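Local coordinates for protein aspartate aminotransferase, mitochondrial (PDB 4W5K) that probably transfers the amino group between aspartate and 2-oxoglutarate with the help of pyridoxal 5'-phosphate, acting as a homodimer, at residues Pro45-Glu49 with Cys50-Ala54; Thr303-Trp306 with Lys307-Lys311. The protein carries 1 engineered substitution. All coordinates share one frame; numbering follows the deposited sequence.

Contact 1: Pro45-Glu49 with Cys50-Ala54; sequences PFVLE and CVKQA
Glu49 and Lys52 reach across the outer side of a short helix of which Leu48 is the N-cap, and meet in a salt bridge of 2.8 Å between OE2 of Glu49 and NZ of Lys52. The lysine is stretched out beyond CG and runs back toward the start of the helix. The glutamate, by contrast, is bent at chi2 (-66°), which folds its carboxylate back to cross the end of the lysine chain at a slant. NZ comes to the syn side of OE2 but stands 31° out of the carboxylate plane. A negative residue in the first turn and a positive one three places on would probably suit the small dipole of this single turn as well as each other. A water modelled between OE1, the other carboxylate oxygen, and NE2 of Gln53 sits too close to both for the bridge to be certain.

Val47 borders the lysine from the loop side, its CG1 lying 3.9 Å from CG of Lys52, so that the aliphatic part of a solvent-facing chain has an apolar neighbour. In the backbone, Leu48 O receives Lys52 N at 3.0 Å in the carbonyl plane, with a weaker bond from Val51 N, and Glu49 O receives Gln53 N. On the inner side CB of Leu48 touches both SG of Cys50 and CG2 of Val51, each at 3.9 Å; these compact apolar groups fit a buried surface.

The turn packs against two helices: Cys50 rests on Trp306 of helix 300-331 and, with Val51, on Ile296 of helix 287-297, while Val47 and Val51 also meet Thr58 and Met60 of the second subunit.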
loop_
_atom_site.group_PDB
_atom_site.type_symbol
_atom_site.label_atom_id
_atom_site.label_comp_id
_atom_site.label_asym_id
_atom_site.label_seq_id
_atom_site.Cartn_x
_atom_site.Cartn_y
_atom_site.Cartn_z
ATOM N N PRO A 45 11.307 -20.939 -0.339
ATOM C CA PRO A 45 10.913 -19.787 0.476
ATOM C C PRO A 45 10.788 -20.210 1.938
ATOM O O PRO A 45 10.431 -21.350 2.233
ATOM C CB PRO A 45 9.548 -19.375 -0.096
ATOM C CG PRO A 45 9.459 -20.001 -1.435
ATOM C CD PRO A 45 10.308 -21.265 -1.371
ATOM N N PHE A 46 11.071 -19.291 2.848
ATOM C CA PHE A 46 11.189 -19.651 4.252
ATOM C C PHE A 46 10.228 -18.840 5.083
ATOM O O PHE A 46 10.397 -17.635 5.267
ATOM C CB PHE A 46 12.641 -19.452 4.728
ATOM C CG PHE A 46 12.829 -19.613 6.212
ATOM C CD1 PHE A 46 12.464 -20.796 6.850
ATOM C CD2 PHE A 46 13.422 -18.603 6.959
ATOM C CE1 PHE A 46 12.653 -20.955 8.218
ATOM C CE2 PHE A 46 13.613 -18.753 8.332
ATOM C CZ PHE A 46 13.217 -19.936 8.960
ATOM N N VAL A 47 9.168 -19.495 5.541
ATOM C CA VAL A 47 8.209 -18.860 6.446
ATOM C C VAL A 47 8.668 -19.155 7.868
ATOM O O VAL A 47 8.819 -20.319 8.240
ATOM C CB VAL A 47 6.775 -19.403 6.244
ATOM C CG1 VAL A 47 5.815 -18.730 7.227
ATOM C CG2 VAL A 47 6.301 -19.159 4.820
ATOM N N LEU A 48 8.935 -18.109 8.642
ATOM C CA LEU A 48 9.474 -18.270 9.990
ATOM C C LEU A 48 8.492 -18.963 10.933
ATOM O O LEU A 48 7.274 -18.721 10.875
ATOM C CB LEU A 48 9.871 -16.904 10.565
ATOM C CG LEU A 48 11.220 -16.314 10.105
ATOM C CD1 LEU A 48 11.204 -15.927 8.617
ATOM C CD2 LEU A 48 11.579 -15.106 10.946
ATOM N N GLU A 49 9.021 -19.817 11.813
ATOM C CA GLU A 49 8.161 -20.507 12.774
ATOM C C GLU A 49 7.471 -19.502 13.695
ATOM O O GLU A 49 6.308 -19.672 14.036
ATOM C CB GLU A 49 8.959 -21.517 13.593
ATOM C CG GLU A 49 9.523 -22.647 12.753
ATOM C CD GLU A 49 8.434 -23.514 12.173
ATOM O OE1 GLU A 49 7.511 -23.873 12.931
ATOM O OE2 GLU A 49 8.479 -23.814 10.961
ATOM N N CYS A 50 8.178 -18.442 14.073
ATOM C CA CYS A 50 7.547 -17.416 14.908
ATOM C C CYS A 50 6.381 -16.741 14.179
ATOM O O CYS A 50 5.397 -16.363 14.808
ATOM C CB CYS A 50 8.564 -16.367 15.378
ATOM S SG CYS A 50 9.408 -15.444 14.115
ATOM N N VAL A 51 6.486 -16.595 12.862
ATOM C CA VAL A 51 5.398 -16.013 12.076
ATOM C C VAL A 51 4.202 -16.986 12.000
ATOM O O VAL A 51 3.048 -16.576 12.107
ATOM C CB VAL A 51 5.923 -15.603 10.672
ATOM C CG1 VAL A 51 4.805 -15.196 9.740
ATOM C CG2 VAL A 51 6.903 -14.418 10.817
ATOM N N LYS A 52 4.477 -18.271 11.832
ATOM C CA LYS A 52 3.408 -19.282 11.870
ATOM C C LYS A 52 2.641 -19.270 13.193
ATOM O O LYS A 52 1.416 -19.495 13.221
ATOM C CB LYS A 52 3.991 -20.675 11.635
ATOM C CG LYS A 52 4.645 -20.871 10.276
ATOM C CD LYS A 52 5.252 -22.246 10.147
ATOM C CE LYS A 52 5.984 -22.426 8.826
ATOM N NZ LYS A 52 6.710 -23.719 8.781
ATOM N N GLN A 53 3.360 -19.036 14.287
ATOM C CA GLN A 53 2.765 -19.058 15.621
ATOM C C GLN A 53 2.178 -17.720 16.062
ATOM O O GLN A 53 1.571 -17.645 17.138
ATOM C CB GLN A 53 3.800 -19.510 16.656
ATOM C CG GLN A 53 4.350 -20.911 16.425
ATOM C CD GLN A 53 5.447 -21.276 17.417
ATOM O OE1 GLN A 53 5.460 -20.806 18.557
ATOM N NE2 GLN A 53 6.378 -22.122 16.982
ATOM N N ALA A 54 2.368 -16.674 15.253
ATOM C CA ALA A 54 1.836 -15.348 15.561
ATOM C C ALA A 54 0.314 -15.401 15.591
ATOM O O ALA A 54 -0.307 -16.184 14.859
ATOM C CB ALA A 54 2.314 -14.306 14.542
HETATM O O HOH W 1 6.057 -23.149 14.764
#

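Contact 2: Thr303-Trp306 with Lys307-Lys311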
loop_
_atom_site.group_PDB
_atom_site.type_symbol
_atom_site.label_atom_id
_atom_site.label_comp_id
_atom_site.label_asym_id
_atom_site.label_seq_id
_atom_site.Cartn_x
_atom_site.Cartn_y
_atom_site.Cartn_z
ATOM N N THR A 303 9.419 -13.763 20.647
ATOM C CA THR A 303 10.541 -12.843 20.416
ATOM C C THR A 303 11.853 -13.616 20.483
ATOM O O THR A 303 12.732 -13.453 19.630
ATOM C CB THR A 303 10.530 -11.687 21.443
ATOM O OG1 THR A 303 9.443 -10.785 21.139
ATOM C CG2 THR A 303 11.825 -10.904 21.391
ATOM N N ALA A 304 11.962 -14.487 21.478
ATOM C CA ALA A 304 13.136 -15.340 21.601
ATOM C C ALA A 304 13.290 -16.248 20.372
ATOM O O ALA A 304 14.394 -16.449 19.870
ATOM C CB ALA A 304 13.045 -16.177 22.883
ATOM N N LEU A 305 12.174 -16.803 19.904
ATOM C CA LEU A 305 12.179 -17.680 18.743
ATOM C C LEU A 305 12.616 -16.919 17.507
ATOM O O LEU A 305 13.478 -17.383 16.751
ATOM C CB LEU A 305 10.795 -18.300 18.523
ATOM C CG LEU A 305 10.666 -19.198 17.290
ATOM C CD1 LEU A 305 11.760 -20.283 17.272
ATOM C CD2 LEU A 305 9.278 -19.820 17.233
ATOM N N TRP A 306 12.018 -15.746 17.311
ATOM C CA TRP A 306 12.418 -14.870 16.215
ATOM C C TRP A 306 13.932 -14.606 16.206
ATOM O O TRP A 306 14.576 -14.707 15.159
ATOM C CB TRP A 306 11.640 -13.551 16.290
ATOM C CG TRP A 306 12.019 -12.555 15.248
ATOM C CD1 TRP A 306 12.035 -12.733 13.888
ATOM C CD2 TRP A 306 12.413 -11.194 15.478
ATOM N NE1 TRP A 306 12.409 -11.558 13.267
ATOM C CE2 TRP A 306 12.664 -10.611 14.221
ATOM C CE3 TRP A 306 12.580 -10.418 16.631
ATOM C CZ2 TRP A 306 13.060 -9.266 14.075
ATOM C CZ3 TRP A 306 12.993 -9.098 16.489
ATOM C CH2 TRP A 306 13.234 -8.540 15.219
ATOM N N LYS A 307 14.493 -14.268 17.361
ATOM C CA LYS A 307 15.932 -13.995 17.432
ATOM C C LYS A 307 16.770 -15.211 17.019
ATOM O O LYS A 307 17.780 -15.058 16.337
ATOM C CB LYS A 307 16.311 -13.532 18.840
ATOM C CG LYS A 307 15.829 -12.097 19.149
ATOM C CD LYS A 307 16.171 -11.720 20.584
ATOM C CE LYS A 307 15.785 -10.278 20.920
ATOM N NZ LYS A 307 15.938 -10.034 22.390
ATOM N N LYS A 308 16.332 -16.408 17.400
ATOM C CA LYS A 308 17.017 -17.633 16.989
ATOM C C LYS A 308 16.954 -17.797 15.467
ATOM O O LYS A 308 17.960 -18.151 14.828
ATOM C CB LYS A 308 16.413 -18.857 17.699
ATOM C CG LYS A 308 17.049 -20.166 17.310
ATOM C CD LYS A 308 16.314 -21.357 17.938
ATOM C CE LYS A 308 15.244 -21.880 16.995
ATOM N NZ LYS A 308 14.459 -23.006 17.586
ATOM N N GLU A 309 15.787 -17.516 14.887
ATOM C CA GLU A 309 15.617 -17.665 13.452
ATOM C C GLU A 309 16.397 -16.609 12.674
ATOM O O GLU A 309 16.922 -16.898 11.592
ATOM C CB GLU A 309 14.120 -17.626 13.095
ATOM C CG GLU A 309 13.369 -18.799 13.740
ATOM C CD GLU A 309 11.952 -19.002 13.198
ATOM O OE1 GLU A 309 11.033 -18.278 13.646
ATOM O OE2 GLU A 309 11.763 -19.914 12.355
ATOM N N LEU A 310 16.487 -15.391 13.213
ATOM C CA LEU A 310 17.330 -14.355 12.599
ATOM C C LEU A 310 18.757 -14.849 12.425
ATOM O O LEU A 310 19.396 -14.680 11.365
ATOM C CB LEU A 310 17.343 -13.082 13.448
ATOM C CG LEU A 310 16.131 -12.157 13.357
ATOM C CD1 LEU A 310 16.247 -11.062 14.404
ATOM C CD2 LEU A 310 16.010 -11.553 11.973
ATOM N N LYS A 311 19.268 -15.445 13.488
ATOM C CA LYS A 311 20.627 -15.947 13.478
ATOM C C LYS A 311 20.773 -17.116 12.502
ATOM O O LYS A 311 21.811 -17.249 11.857
ATOM C CB LYS A 311 21.067 -16.344 14.890
ATOM C CG LYS A 311 21.394 -15.134 15.763
ATOM C CD LYS A 311 21.915 -15.528 17.136
ATOM C CE LYS A 311 21.895 -14.349 18.104
ATOM N NZ LYS A 311 22.735 -13.200 17.652
#
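Leu310 lays a methyl over one face of the Trp306 indole, one turn further along the long alpha-helix 300-331. Around this pair the backbone is satisfied by consecutive i to i+4 bonds: Thr303 O accepts from Lys307 N, Ala304 O from Lys308 N, Leu305 O from Glu309 N and Trp306 O from Leu310 N, the last at 2.8 Å with an N-H...O angle of 160°.

Several polar side chains find their partners beyond this turn. Trp306 NE1 donates to Asn246 O, which settles the one polar atom of a ring otherwise suited to the apolar interior, where it also stacks with Phe247. Thr303 OG1 has both Ile296 O and Asp299 O within hydrogen-bonding range, and its single proton can serve one at a time or be shared. Both carboxylate oxygens of Glu309 accept backbone N-H groups, OE2 from Glu49 and OE1 from Cys50, at the start of helix 49-52; the amide dipoles there would probably stabilise its negative charge. Lys311 NZ donates to Gly218 O.

Lys307 and Lys308 suit an exposed surface, where their long chains can pack: CE of Lys307 rests 4.0 Å from Thr303 CG2, and CE of Lys308 meets Leu305 CD1 at 3.8 Å. In the CH-pi contact, Leu310 CD1 stands 3.8 Å from the centroid of the Trp306 six-membered ring, 18° off its normal.

Overall arrangement
Contacts 1 and 2 are neighbouring helical turns, their centres about 11 Å apart, and each has a buried and a solvent-facing side. They meet where a buried carboxylate from contact 2, in the first third of the much longer helix 300-331, faces the first turn of contact 1. Their surface chemistry differs: residues 45-54 hold a salt bridge, whereas Lys307 and Lys308 rest their aliphatic parts on Thr303 and Leu305. Inward, contact 1 offers aliphatic and sulfur groups, contact 2 an indole with a leucine over its face. Only contact 1 reaches the second subunit; contact 2 stays within its own chain, with Leu310 about 8 Å from the side chain of the cofactor-binding Tyr212.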